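Local atomic coordinates of AB hydrolase-1 domain-containing protein (Parabacteroides distasonis, PDB entry 4Q34), a protein that is of unknown physiological function but belongs to the alpha/beta hydrolase family and probably acts as an esterase. Residues F172-Q177 against I195-P200; G12-G17 against V36-P41; T64-R69 against P300-N305; P48-H53 against Y84-P89. All coordinates share one frame; numbering follows the deposited sequence.

Interaction 1. Residues F172-Q177 against I195-P200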
loop_
_atom_site.group_PDB
_atom_site.type_symbol
_atom_site.label_atom_id
_atom_site.label_comp_id
_atom_site.label_asym_id
_atom_site.label_seq_id
_atom_site.Cartn_x
_atom_site.Cartn_y
_atom_site.Cartn_z
ATOM N N PHE A 172 -2.559 14.435 14.438
ATOM C CA PHE A 172 -2.598 14.353 12.980
ATOM C C PHE A 172 -1.343 15.025 12.449
ATOM O O PHE A 172 -1.092 16.205 12.756
ATOM C CB PHE A 172 -3.856 15.029 12.421
ATOM C CG PHE A 172 -4.342 14.526 11.074
ATOM C CD1 PHE A 172 -3.841 13.394 10.457
ATOM C CD2 PHE A 172 -5.387 15.194 10.441
ATOM C CE1 PHE A 172 -4.349 12.938 9.252
ATOM C CE2 PHE A 172 -5.904 14.741 9.228
ATOM C CZ PHE A 172 -5.369 13.632 8.618
ATOM N N ILE A 173 -0.546 14.249 11.725
ATOM C CA ILE A 173 0.708 14.732 11.127
ATOM C C ILE A 173 0.498 14.712 9.619
ATOM O O ILE A 173 0.306 13.640 9.058
ATOM C CB ILE A 173 1.923 13.839 11.453
ATOM C CG1 ILE A 173 1.911 13.410 12.933
ATOM C CG2 ILE A 173 3.227 14.552 11.072
ATOM C CD1 ILE A 173 2.049 14.564 13.886
ATOM N N THR A 174 0.570 15.880 8.976
ATOM C CA THR A 174 0.213 16.030 7.576
ATOM C C THR A 174 1.338 16.603 6.747
ATOM O O THR A 174 2.312 17.173 7.268
ATOM C CB THR A 174 -1.053 16.891 7.386
ATOM O OG1 THR A 174 -0.796 18.260 7.703
ATOM C CG2 THR A 174 -2.226 16.357 8.256
ATOM N N HIS A 175 1.182 16.441 5.434
ATOM C CA HIS A 175 2.140 16.942 4.465
ATOM C C HIS A 175 1.471 17.521 3.225
ATOM O O HIS A 175 0.677 16.859 2.588
ATOM C CB HIS A 175 3.018 15.775 4.003
ATOM C CG HIS A 175 4.136 16.189 3.100
ATOM N ND1 HIS A 175 4.549 15.431 2.032
ATOM C CD2 HIS A 175 4.960 17.265 3.137
ATOM C CE1 HIS A 175 5.531 16.047 1.409
ATOM N NE2 HIS A 175 5.834 17.135 2.090
ATOM N N SER A 176 1.825 18.768 2.883
ATOM C CA SER A 176 1.466 19.399 1.608
ATOM C C SER A 176 -0.064 19.506 1.429
ATOM O O SER A 176 -0.676 20.229 2.195
ATOM C CB SER A 176 2.204 18.716 0.463
ATOM O OG SER A 176 2.275 19.615 -0.620
ATOM N N GLN A 177 -0.660 18.810 0.463
ATOM C CA GLN A 177 -2.122 18.814 0.337
ATOM C C GLN A 177 -2.789 18.103 1.493
ATOM O O GLN A 177 -3.975 18.304 1.761
ATOM C CB GLN A 177 -2.544 18.181 -0.970
ATOM C CG GLN A 177 -2.070 18.974 -2.183
ATOM C CD GLN A 177 -0.570 18.868 -2.545
ATOM O OE1 GLN A 177 0.217 17.993 -2.087
ATOM N NE2 GLN A 177 -0.174 19.779 -3.416
ATOM N N ILE A 195 -2.319 19.129 15.542
ATOM C CA ILE A 195 -1.939 18.924 14.143
ATOM C C ILE A 195 -0.537 19.483 13.946
ATOM O O ILE A 195 -0.313 20.641 14.308
ATOM C CB ILE A 195 -2.867 19.649 13.160
ATOM C CG1 ILE A 195 -4.307 19.176 13.282
ATOM C CG2 ILE A 195 -2.372 19.459 11.732
ATOM C CD1 ILE A 195 -5.314 20.031 12.539
ATOM N N ALA A 196 0.346 18.655 13.386
ATOM C CA ALA A 196 1.646 19.092 12.883
ATOM C C ALA A 196 1.631 18.924 11.377
ATOM O O ALA A 196 1.361 17.819 10.879
ATOM C CB ALA A 196 2.781 18.265 13.473
ATOM N N SER A 197 1.997 19.970 10.657
ATOM C CA SER A 197 1.979 19.923 9.208
ATOM C C SER A 197 3.306 20.329 8.599
ATOM O O SER A 197 3.851 21.416 8.928
ATOM C CB SER A 197 0.841 20.795 8.653
ATOM O OG SER A 197 0.665 20.577 7.261
ATOM N N TYR A 198 3.804 19.477 7.697
ATOM C CA TYR A 198 5.014 19.761 6.950
ATOM C C TYR A 198 4.650 20.401 5.607
ATOM O O TYR A 198 3.901 19.798 4.808
ATOM C CB TYR A 198 5.870 18.498 6.709
ATOM C CG TYR A 198 6.462 18.013 7.996
ATOM C CD1 TYR A 198 7.665 18.519 8.472
ATOM C CD2 TYR A 198 5.755 17.159 8.783
ATOM C CE1 TYR A 198 8.158 18.151 9.705
ATOM C CE2 TYR A 198 6.216 16.758 10.012
ATOM C CZ TYR A 198 7.442 17.252 10.477
ATOM O OH TYR A 198 7.927 16.893 11.718
ATOM N N GLU A 199 5.113 21.627 5.397
ATOM C CA GLU A 199 4.904 22.339 4.134
ATOM C C GLU A 199 3.479 22.214 3.581
ATOM O O GLU A 199 3.287 21.786 2.448
ATOM C CB GLU A 199 5.909 21.900 3.066
ATOM C CG GLU A 199 7.344 22.139 3.524
ATOM C CD GLU A 199 8.256 22.754 2.488
ATOM O OE1 GLU A 199 7.930 22.709 1.279
ATOM O OE2 GLU A 199 9.348 23.272 2.879
ATOM N N PRO A 200 2.479 22.613 4.376
ATOM C CA PRO A 200 1.118 22.615 3.864
ATOM C C PRO A 200 0.945 23.519 2.646
ATOM O O PRO A 200 1.640 24.503 2.466
ATOM C CB PRO A 200 0.274 23.129 5.051
ATOM C CG PRO A 200 1.237 23.869 5.901
ATOM C CD PRO A 200 2.549 23.144 5.732
#
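Thr174 OG1 and Ser197 OG are hydrogen-bonded, 2.8 Å apart, on one face of two parallel strands of an alpha/beta-hydrolase sheet. Strand 170-175 leads through helix 178-185 into strand 192-198, a beta-alpha-beta unit. Ser197 OG stands anti to its backbone N (chi1 -170°), which carries it to the Thr174 hydroxyl, while Thr174 CG2 lies over the centre of the Phe172 ring. On the other face, in one of its two modelled conformers, Ile173 packs CD1 against Ala196 CB at 3.8 Å, and its CG2 meets the Tyr198 ring edge-on, in its plane, 3.9 Å from CE2. Between the faces Thr174 pairs through both backbone polar atoms, its N to Ala196 O and its O from Tyr198 N. The pairing continues past the strands, where Ser176 N donates to Tyr198 O (3.0 Å). Ser176 has phi 61° and psi -114° in a tight turn between strand and helix, consistent with a nucleophile elbow. Glu199 turns its carboxylate away from strand 170-175, to His298 ND1, Arg117 and Gly247 N; with His298 also touching Ser176, this resembles a Ser-His-Glu triad. His175, its NE2 bonded to His298 O, presents its ring edge, CD2 lying 3.2 Å from Tyr198 O.

Interaction 2. Residues G12-G17 against V36-P41; sequences GSFAVG and VFYQKP
Gly12 and Tyr38 form one antiparallel hydrogen-bonded pair and Phe14 and Val36 the other, with Ser13 and Phe37 as the non-hydrogen-bonded pair between them. Four backbone bonds hold the strands: Tyr38 N to Gly12 O is 2.9 Å and its return, Gly12 N to Tyr38 O, 3.1 Å, and the second pair is bonded likewise in both directions. Ser13 CA adds a C-H...O contact to Val36 O.

The aromatic contacts gather on the face that bears Phe14, Val36 and Tyr38. Tyr38 CG sits between its backbone N and carbonyl carbon (chi1 76°), which lays the ring across Gly12: Gly12 N is 3.5 Å above the ring plane, toward the rim, and Tyr38 CD1 is 3.2 Å from Gly12 O. The ring thus covers the backbone of a residue that has no side chain, as in the aromatic rescue of glycine in beta sheets. Phe14 lies alongside Val36 and receives it in a CH-pi contact, CB 4.0 Å from the ring centroid and 17° off the normal. The edge of the same ring meets Tyr38, CE2 to CD1 at 3.7 Å, and Lys166 makes a cation-pi contact with it.

Apolar packing extends this face to Val16, whose CG1 touches Val36 CG2 at 3.7 Å.

Polar side chains look outside the pair: Ser13 OG is hydrogen-bonded to Glu63 of the second subunit, across the dimer interface, and Tyr38 OH to Glu10 of its own chain. The arrangement is that of the antiparallel N-terminal strands that flank the otherwise largely parallel sheet of an alpha/beta hydrolase.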
loop_
_atom_site.group_PDB
_atom_site.type_symbol
_atom_site.label_atom_id
_atom_site.label_comp_id
_atom_site.label_asym_id
_atom_site.label_seq_id
_atom_site.Cartn_x
_atom_site.Cartn_y
_atom_site.Cartn_z
ATOM N N GLY A 12 -1.299 -4.343 12.095
ATOM C CA GLY A 12 -2.290 -4.834 11.187
ATOM C C GLY A 12 -2.721 -3.751 10.215
ATOM O O GLY A 12 -2.108 -2.678 10.150
ATOM N N SER A 13 -3.785 -4.038 9.477
ATOM C CA SER A 13 -4.261 -3.107 8.465
ATOM C C SER A 13 -5.773 -3.240 8.326
ATOM O O SER A 13 -6.387 -4.247 8.697
ATOM C CB SER A 13 -3.608 -3.393 7.130
ATOM O OG SER A 13 -3.933 -4.705 6.649
ATOM N N PHE A 14 -6.369 -2.199 7.796
ATOM C CA PHE A 14 -7.830 -2.184 7.582
ATOM C C PHE A 14 -8.195 -1.084 6.639
ATOM O O PHE A 14 -7.428 -0.148 6.467
ATOM C CB PHE A 14 -8.593 -2.017 8.919
ATOM C CG PHE A 14 -8.171 -0.816 9.748
ATOM C CD1 PHE A 14 -8.797 0.423 9.591
ATOM C CD2 PHE A 14 -7.175 -0.926 10.706
ATOM C CE1 PHE A 14 -8.470 1.514 10.368
ATOM C CE2 PHE A 14 -6.830 0.164 11.485
ATOM C CZ PHE A 14 -7.458 1.403 11.307
ATOM N N ALA A 15 -9.380 -1.197 6.036
ATOM C CA ALA A 15 -9.977 -0.104 5.310
ATOM C C ALA A 15 -10.849 0.679 6.290
ATOM O O ALA A 15 -11.409 0.102 7.226
ATOM C CB ALA A 15 -10.850 -0.603 4.173
ATOM N N VAL A 16 -10.954 1.990 6.080
ATOM C CA VAL A 16 -11.744 2.826 6.983
ATOM C C VAL A 16 -12.489 3.862 6.191
ATOM O O VAL A 16 -11.962 4.411 5.217
ATOM C CB VAL A 16 -10.875 3.480 8.097
ATOM C CG1 VAL A 16 -9.899 4.523 7.538
ATOM C CG2 VAL A 16 -11.719 4.052 9.240
ATOM N N GLY A 17 -13.726 4.146 6.613
ATOM C CA GLY A 17 -14.555 5.090 5.896
ATOM C C GLY A 17 -15.034 4.558 4.546
ATOM O O GLY A 17 -15.113 3.347 4.308
ATOM N N VAL A 36 -5.277 1.739 5.833
ATOM C CA VAL A 36 -4.459 2.068 6.997
ATOM C C VAL A 36 -3.598 0.874 7.411
ATOM O O VAL A 36 -4.085 -0.246 7.522
ATOM C CB VAL A 36 -5.385 2.442 8.185
ATOM C CG1 VAL A 36 -4.548 2.810 9.413
ATOM C CG2 VAL A 36 -6.325 3.548 7.767
ATOM N N PHE A 37 -2.313 1.114 7.663
ATOM C CA PHE A 37 -1.467 0.103 8.297
ATOM C C PHE A 37 -1.003 0.711 9.609
ATOM O O PHE A 37 -0.579 1.868 9.632
ATOM C CB PHE A 37 -0.262 -0.228 7.413
ATOM C CG PHE A 37 0.676 -1.219 8.033
ATOM C CD1 PHE A 37 0.451 -2.579 7.959
ATOM C CD2 PHE A 37 1.834 -0.774 8.670
ATOM C CE1 PHE A 37 1.344 -3.496 8.545
ATOM C CE2 PHE A 37 2.725 -1.683 9.242
ATOM C CZ PHE A 37 2.486 -3.038 9.171
ATOM N N TYR A 38 -1.066 -0.052 10.702
ATOM C CA TYR A 38 -0.756 0.499 11.999
ATOM C C TYR A 38 0.157 -0.422 12.779
ATOM O O TYR A 38 0.158 -1.640 12.603
ATOM C CB TYR A 38 -2.032 0.804 12.818
ATOM C CG TYR A 38 -2.662 -0.457 13.391
ATOM C CD1 TYR A 38 -3.544 -1.226 12.630
ATOM C CD2 TYR A 38 -2.310 -0.924 14.660
ATOM C CE1 TYR A 38 -4.085 -2.401 13.125
ATOM C CE2 TYR A 38 -2.848 -2.092 15.157
ATOM C CZ TYR A 38 -3.722 -2.831 14.385
ATOM O OH TYR A 38 -4.257 -3.990 14.911
ATOM N N GLN A 39 0.930 0.183 13.668
ATOM C CA GLN A 39 1.743 -0.604 14.605
ATOM C C GLN A 39 1.673 0.036 15.961
ATOM O O GLN A 39 1.806 1.270 16.075
ATOM C CB GLN A 39 3.204 -0.605 14.100
ATOM C CG GLN A 39 3.395 -1.226 12.734
ATOM C CD GLN A 39 4.842 -1.298 12.324
ATOM O OE1 GLN A 39 5.486 -0.274 12.016
ATOM N NE2 GLN A 39 5.352 -2.508 12.248
ATOM N N LYS A 40 1.437 -0.789 16.996
ATOM C CA LYS A 40 1.386 -0.355 18.380
ATOM C C LYS A 40 2.608 -0.935 19.083
ATOM O O LYS A 40 2.793 -2.159 19.096
ATOM C CB LYS A 40 0.136 -0.909 19.088
ATOM C CG LYS A 40 -1.152 -0.577 18.377
ATOM C CD LYS A 40 -2.351 -0.668 19.314
ATOM C CE LYS A 40 -3.646 -0.401 18.549
ATOM N NZ LYS A 40 -4.857 -0.831 19.312
ATOM N N PRO A 41 3.474 -0.081 19.613
ATOM C CA PRO A 41 4.617 -0.559 20.376
ATOM C C PRO A 41 4.253 -1.007 21.772
ATOM O O PRO A 41 3.219 -0.598 22.331
ATOM C CB PRO A 41 5.537 0.639 20.423
ATOM C CG PRO A 41 4.620 1.835 20.384
ATOM C CD PRO A 41 3.375 1.389 19.618
#

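Interaction 3. Residues T64-R69 against P300-N305; sequences TTPDGR and PMSDLN
Arg69 reaches the backbone of Ser302 and Asp303 with its CG anti to the carbonyl carbon (chi1 -70°) and a bend at chi3 (-62°) that swings the guanidinium back over Thr65. It issues from the residue after a type I beta turn, Thr65 to Gly68, and joins this loop to the one preceding helix 306-319 of the alpha/beta-hydrolase fold. NH2 donates to Ser302 O at 3.0 Å, approaching from above the carbonyl plane, while NH1 makes a weak bond to Asp303 O at 3.1 Å. The guanidinium is held by Asp67 in a side-on salt bridge: NE to OD2 is 2.7 Å and nearly straight (172°), in the guanidinium plane, and NH2 uses the syn lone pair of OD1. Thr65 OG1 in turn donates to Asp67 OD1 at 2.6 Å and accepts from Arg69 N, so one hydroxyl positions both charged partners. It lies over one guanidinium face; Leu304 CA lies over the opposite one, 3.3 Å above the plane. Apolar contacts complete the junction, with Thr65 CG2 against Ser302 CB. Asp303 directs its carboxylate elsewhere, to Thr297 and Asn296. Beside the salt bridge Leu304 CD2 lies 3.5 Å from Asp67 OD2.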
loop_
_atom_site.group_PDB
_atom_site.type_symbol
_atom_site.label_atom_id
_atom_site.label_comp_id
_atom_site.label_asym_id
_atom_site.label_seq_id
_atom_site.Cartn_x
_atom_site.Cartn_y
_atom_site.Cartn_z
ATOM N N THR A 64 10.485 4.177 4.602
ATOM C CA THR A 64 11.894 4.258 4.251
ATOM C C THR A 64 12.129 5.428 3.316
ATOM O O THR A 64 11.351 5.667 2.366
ATOM C CB THR A 64 12.387 2.934 3.601
ATOM O OG1 THR A 64 12.009 1.821 4.438
ATOM C CG2 THR A 64 13.861 2.929 3.419
ATOM N N THR A 65 13.199 6.169 3.586
ATOM C CA THR A 65 13.567 7.312 2.750
ATOM C C THR A 65 14.035 6.807 1.388
ATOM O O THR A 65 14.405 5.634 1.216
ATOM C CB THR A 65 14.667 8.157 3.440
ATOM O OG1 THR A 65 15.947 7.487 3.379
ATOM C CG2 THR A 65 14.307 8.471 4.862
ATOM N N PRO A 66 14.084 7.695 0.385
ATOM C CA PRO A 66 14.478 7.186 -0.921
ATOM C C PRO A 66 15.904 6.591 -0.996
ATOM O O PRO A 66 16.175 5.705 -1.814
ATOM C CB PRO A 66 14.325 8.385 -1.851
ATOM C CG PRO A 66 13.779 9.492 -1.069
ATOM C CD PRO A 66 13.645 9.101 0.379
ATOM N N ASP A 67 16.788 7.059 -0.116
ATOM C CA ASP A 67 18.140 6.558 -0.024
ATOM C C ASP A 67 18.329 5.403 0.955
ATOM O O ASP A 67 19.458 4.956 1.164
ATOM C CB ASP A 67 19.112 7.676 0.323
ATOM C CG ASP A 67 18.819 8.336 1.651
ATOM O OD1 ASP A 67 17.664 8.743 1.925
ATOM O OD2 ASP A 67 19.780 8.453 2.435
ATOM N N GLY A 68 17.240 4.892 1.521
ATOM C CA GLY A 68 17.265 3.667 2.271
ATOM C C GLY A 68 17.349 3.752 3.791
ATOM O O GLY A 68 17.554 2.727 4.440
ATOM N N ARG A 69 17.130 4.936 4.362
ATOM C CA ARG A 69 17.209 5.175 5.814
ATOM C C ARG A 69 15.817 5.085 6.424
ATOM O O ARG A 69 14.791 5.121 5.736
ATOM C CB ARG A 69 17.812 6.564 6.114
ATOM C CG ARG A 69 19.286 6.670 5.780
ATOM C CD ARG A 69 19.798 8.095 5.932
ATOM N NE ARG A 69 19.063 8.916 4.996
ATOM C CZ ARG A 69 18.083 9.768 5.284
ATOM N NH1 ARG A 69 17.726 10.035 6.540
ATOM N NH2 ARG A 69 17.479 10.395 4.300
ATOM N N PRO A 300 10.843 17.195 4.530
ATOM C CA PRO A 300 11.819 17.158 5.631
ATOM C C PRO A 300 11.821 15.867 6.419
ATOM O O PRO A 300 12.863 15.479 6.970
ATOM C CB PRO A 300 11.366 18.318 6.535
ATOM C CG PRO A 300 10.627 19.237 5.631
ATOM C CD PRO A 300 9.944 18.350 4.651
HETATM N N MSE A 301 10.690 15.182 6.436
HETATM C CA MSE A 301 10.576 13.892 7.134
HETATM C C MSE A 301 11.396 12.808 6.535
HETATM O O MSE A 301 11.632 11.814 7.215
HETATM C CB MSE A 301 9.070 13.440 7.265
HETATM C CG MSE A 301 8.424 12.925 5.962
HETATM SE SE MSE A 301 8.143 14.195 4.525
HETATM C CE MSE A 301 6.942 15.353 5.441
ATOM N N SER A 302 11.844 12.927 5.270
ATOM C CA SER A 302 12.678 11.864 4.635
ATOM C C SER A 302 14.066 12.358 4.213
ATOM O O SER A 302 14.854 11.610 3.643
ATOM C CB SER A 302 11.945 11.195 3.448
ATOM O OG SER A 302 11.537 12.134 2.448
ATOM N N ASP A 303 14.333 13.626 4.487
ATOM C CA ASP A 303 15.638 14.224 4.174
ATOM C C ASP A 303 16.766 13.570 5.007
ATOM O O ASP A 303 16.502 12.864 5.979
ATOM C CB ASP A 303 15.599 15.723 4.456
ATOM C CG ASP A 303 14.877 16.526 3.384
ATOM O OD1 ASP A 303 14.628 16.043 2.246
ATOM O OD2 ASP A 303 14.544 17.686 3.701
ATOM N N LEU A 304 18.018 13.871 4.660
ATOM C CA LEU A 304 19.183 13.283 5.346
ATOM C C LEU A 304 19.226 13.585 6.815
ATOM O O LEU A 304 19.761 12.764 7.564
ATOM C CB LEU A 304 20.495 13.733 4.701
ATOM C CG LEU A 304 20.688 13.229 3.260
ATOM C CD1 LEU A 304 21.930 13.913 2.667
ATOM C CD2 LEU A 304 20.850 11.715 3.207
ATOM N N ASN A 305 18.674 14.725 7.235
ATOM C CA ASN A 305 18.669 15.125 8.655
ATOM C C ASN A 305 17.313 14.855 9.305
ATOM O O ASN A 305 16.909 15.568 10.231
ATOM C CB ASN A 305 19.016 16.624 8.789
ATOM C CG ASN A 305 18.019 17.531 8.088
ATOM O OD1 ASN A 305 17.142 17.076 7.348
ATOM N ND2 ASN A 305 18.110 18.819 8.359
#

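Interaction 4. Residues P48-H53 against Y84-P89; sequences PLVFAH and YLVDQP
Tyr84, His53 and Phe51 carry this contact between parallel strands 49-52 and 83-87. Tyr84 pairs through its backbone, N to Leu49 O and O from Phe51 N, and its ring extends beside strand 49-52: CE1 touches Pro48 CB at 3.7 Å, and Leu49 O lies at the ring edge, in plane. On the other face Phe51 sets ring atom CD2 against Leu85 CD2 (3.6 Å) in one of the two conformers modelled for Leu85. Beyond it the strands diverge, and a water donates to both Phe51 O and Val86 O, 2.7 Å from each, where direct pairing has lapsed. His53 closes the gap. With CG between backbone N and carbonyl carbon (chi1 62°), its ring turns its edge to segment 84-89, and NE2 accepts a nearly straight bond (175°) from Gln88 N at 3.2 Å. The Gln88 side chain runs past the ring, CD 3.4 Å from CE1, its amide plane 53° from that of the ring. His53 begins an HGxG sequence, which in many alpha/beta hydrolases helps form the oxyanion hole. Strand 49-52 is bordered on its other side by strand 170-175, and strand 83-87 by strand 28-41; Phe164 and Tyr160 of helix 153-167 pack on Val50 and Val86 respectively.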
loop_
_atom_site.group_PDB
_atom_site.type_symbol
_atom_site.label_atom_id
_atom_site.label_comp_id
_atom_site.label_asym_id
_atom_site.label_seq_id
_atom_site.Cartn_x
_atom_site.Cartn_y
_atom_site.Cartn_z
ATOM N N PRO A 48 -2.107 8.155 19.658
ATOM C CA PRO A 48 -1.497 7.682 18.456
ATOM C C PRO A 48 -1.167 8.839 17.511
ATOM O O PRO A 48 -1.804 9.910 17.591
ATOM C CB PRO A 48 -2.592 6.801 17.829
ATOM C CG PRO A 48 -3.877 7.311 18.410
ATOM C CD PRO A 48 -3.514 7.718 19.795
ATOM N N LEU A 49 -0.199 8.592 16.645
ATOM C CA LEU A 49 0.121 9.464 15.529
ATOM C C LEU A 49 -0.478 8.923 14.221
ATOM O O LEU A 49 -0.286 7.766 13.875
ATOM C CB LEU A 49 1.623 9.610 15.403
ATOM C CG LEU A 49 2.384 9.995 16.646
ATOM C CD1 LEU A 49 3.848 10.094 16.328
ATOM C CD2 LEU A 49 1.882 11.306 17.234
ATOM N N VAL A 50 -1.210 9.778 13.493
ATOM C CA VAL A 50 -1.807 9.464 12.215
ATOM C C VAL A 50 -1.132 10.339 11.167
ATOM O O VAL A 50 -1.072 11.553 11.328
ATOM C CB VAL A 50 -3.317 9.722 12.239
ATOM C CG1 VAL A 50 -3.905 9.470 10.863
ATOM C CG2 VAL A 50 -3.997 8.902 13.337
ATOM N N PHE A 51 -0.608 9.694 10.121
ATOM C CA PHE A 51 0.168 10.379 9.097
ATOM C C PHE A 51 -0.575 10.479 7.786
ATOM O O PHE A 51 -1.046 9.458 7.267
ATOM C CB PHE A 51 1.504 9.643 8.901
ATOM C CG PHE A 51 2.412 9.696 10.096
ATOM C CD1 PHE A 51 3.297 10.734 10.285
ATOM C CD2 PHE A 51 2.393 8.703 11.031
ATOM C CE1 PHE A 51 4.136 10.788 11.371
ATOM C CE2 PHE A 51 3.233 8.746 12.128
ATOM C CZ PHE A 51 4.103 9.785 12.314
ATOM N N ALA A 52 -0.647 11.688 7.238
ATOM C CA ALA A 52 -1.334 11.955 5.963
ATOM C C ALA A 52 -0.418 12.578 4.896
ATOM O O ALA A 52 0.096 13.695 5.056
ATOM C CB ALA A 52 -2.495 12.913 6.189
ATOM N N HIS A 53 -0.288 11.893 3.791
ATOM C CA HIS A 53 0.524 12.312 2.646
ATOM C C HIS A 53 -0.169 13.402 1.815
ATOM O O HIS A 53 -1.358 13.732 2.029
ATOM C CB HIS A 53 0.767 11.083 1.772
ATOM C CG HIS A 53 -0.492 10.491 1.232
ATOM N ND1 HIS A 53 -1.151 11.039 0.159
ATOM C CD2 HIS A 53 -1.271 9.469 1.664
ATOM C CE1 HIS A 53 -2.246 10.347 -0.085
ATOM N NE2 HIS A 53 -2.343 9.392 0.814
ATOM N N TYR A 84 -0.072 5.158 12.721
ATOM C CA TYR A 84 -1.038 4.819 11.706
ATOM C C TYR A 84 -0.619 5.479 10.413
ATOM O O TYR A 84 -0.593 6.696 10.311
ATOM C CB TYR A 84 -2.448 5.293 12.111
ATOM C CG TYR A 84 -3.023 4.522 13.237
ATOM C CD1 TYR A 84 -2.561 4.701 14.520
ATOM C CD2 TYR A 84 -4.025 3.562 13.007
ATOM C CE1 TYR A 84 -3.078 3.937 15.576
ATOM C CE2 TYR A 84 -4.549 2.817 14.052
ATOM C CZ TYR A 84 -4.064 2.994 15.315
ATOM O OH TYR A 84 -4.605 2.236 16.322
ATOM N N LEU A 85 -0.236 4.677 9.434
ATOM C CA LEU A 85 0.133 5.187 8.103
ATOM C C LEU A 85 -1.071 5.000 7.182
ATOM O O LEU A 85 -1.654 3.911 7.147
ATOM C CB LEU A 85 1.342 4.414 7.533
ATOM C CG LEU A 85 2.783 4.697 8.035
ATOM C CD1 LEU A 85 3.801 4.470 6.937
ATOM C CD2 LEU A 85 2.974 6.101 8.595
ATOM N N VAL A 86 -1.398 6.014 6.371
ATOM C CA VAL A 86 -2.631 5.974 5.614
ATOM C C VAL A 86 -2.347 6.190 4.125
ATOM O O VAL A 86 -1.480 7.017 3.770
ATOM C CB VAL A 86 -3.618 7.066 6.145
ATOM C CG1 VAL A 86 -4.933 7.010 5.374
ATOM C CG2 VAL A 86 -3.836 6.927 7.675
ATOM N N ASP A 87 -3.080 5.456 3.273
ATOM C CA ASP A 87 -3.295 5.812 1.881
ATOM C C ASP A 87 -4.747 6.328 1.801
ATOM O O ASP A 87 -5.714 5.610 2.096
ATOM C CB ASP A 87 -3.144 4.638 0.979
ATOM C CG ASP A 87 -1.770 3.999 1.070
ATOM O OD1 ASP A 87 -0.725 4.675 1.205
ATOM O OD2 ASP A 87 -1.732 2.744 0.945
ATOM N N GLN A 88 -4.874 7.607 1.483
ATOM C CA GLN A 88 -6.134 8.280 1.482
ATOM C C GLN A 88 -6.982 7.716 0.362
ATOM O O GLN A 88 -6.467 7.046 -0.520
ATOM C CB GLN A 88 -5.941 9.801 1.351
ATOM C CG GLN A 88 -5.765 10.278 -0.083
ATOM C CD GLN A 88 -5.345 11.712 -0.261
ATOM O OE1 GLN A 88 -5.201 12.499 0.690
ATOM N NE2 GLN A 88 -5.142 12.079 -1.543
ATOM N N PRO A 89 -8.309 7.940 0.426
ATOM C CA PRO A 89 -9.230 7.530 -0.662
ATOM C C PRO A 89 -8.658 7.820 -2.042
ATOM O O PRO A 89 -8.116 8.899 -2.290
ATOM C CB PRO A 89 -10.464 8.379 -0.390
ATOM C CG PRO A 89 -10.460 8.537 1.084
ATOM C CD PRO A 89 -8.995 8.849 1.345
HETATM O O HOH W 1 0.076 8.895 4.831
HETATM O O HOH W 2 -3.553 12.194 2.847
HETATM O O HOH W 3 -3.514 14.609 0.440
#

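Interactions 1, 2 and 4 belong to one sheet, whereas interaction 3 ties loops together outside it. Interactions 1 and 4 are buried and parallel, and they meet directly: Ile173 N and O probably bond to Val50 O and Ala52 N. Interaction 2, antiparallel, also largely buried but peripheral, its centre about 18 Å from that of the chain, probably hydrogen-bonds to interaction 4, Leu85 N to Phe37 O, and faces the second subunit. Its side-chain contacts are aromatic and apolar; interaction 1 adds a hydroxyl pair and a probable catalytic turn, interaction 4 waters and a histidine nitrogen accepting a backbone N-H. The partly buried interaction 3 instead relies on charge and backbone carbonyls, touching interaction 1 through Met301 CE and Tyr198 CB.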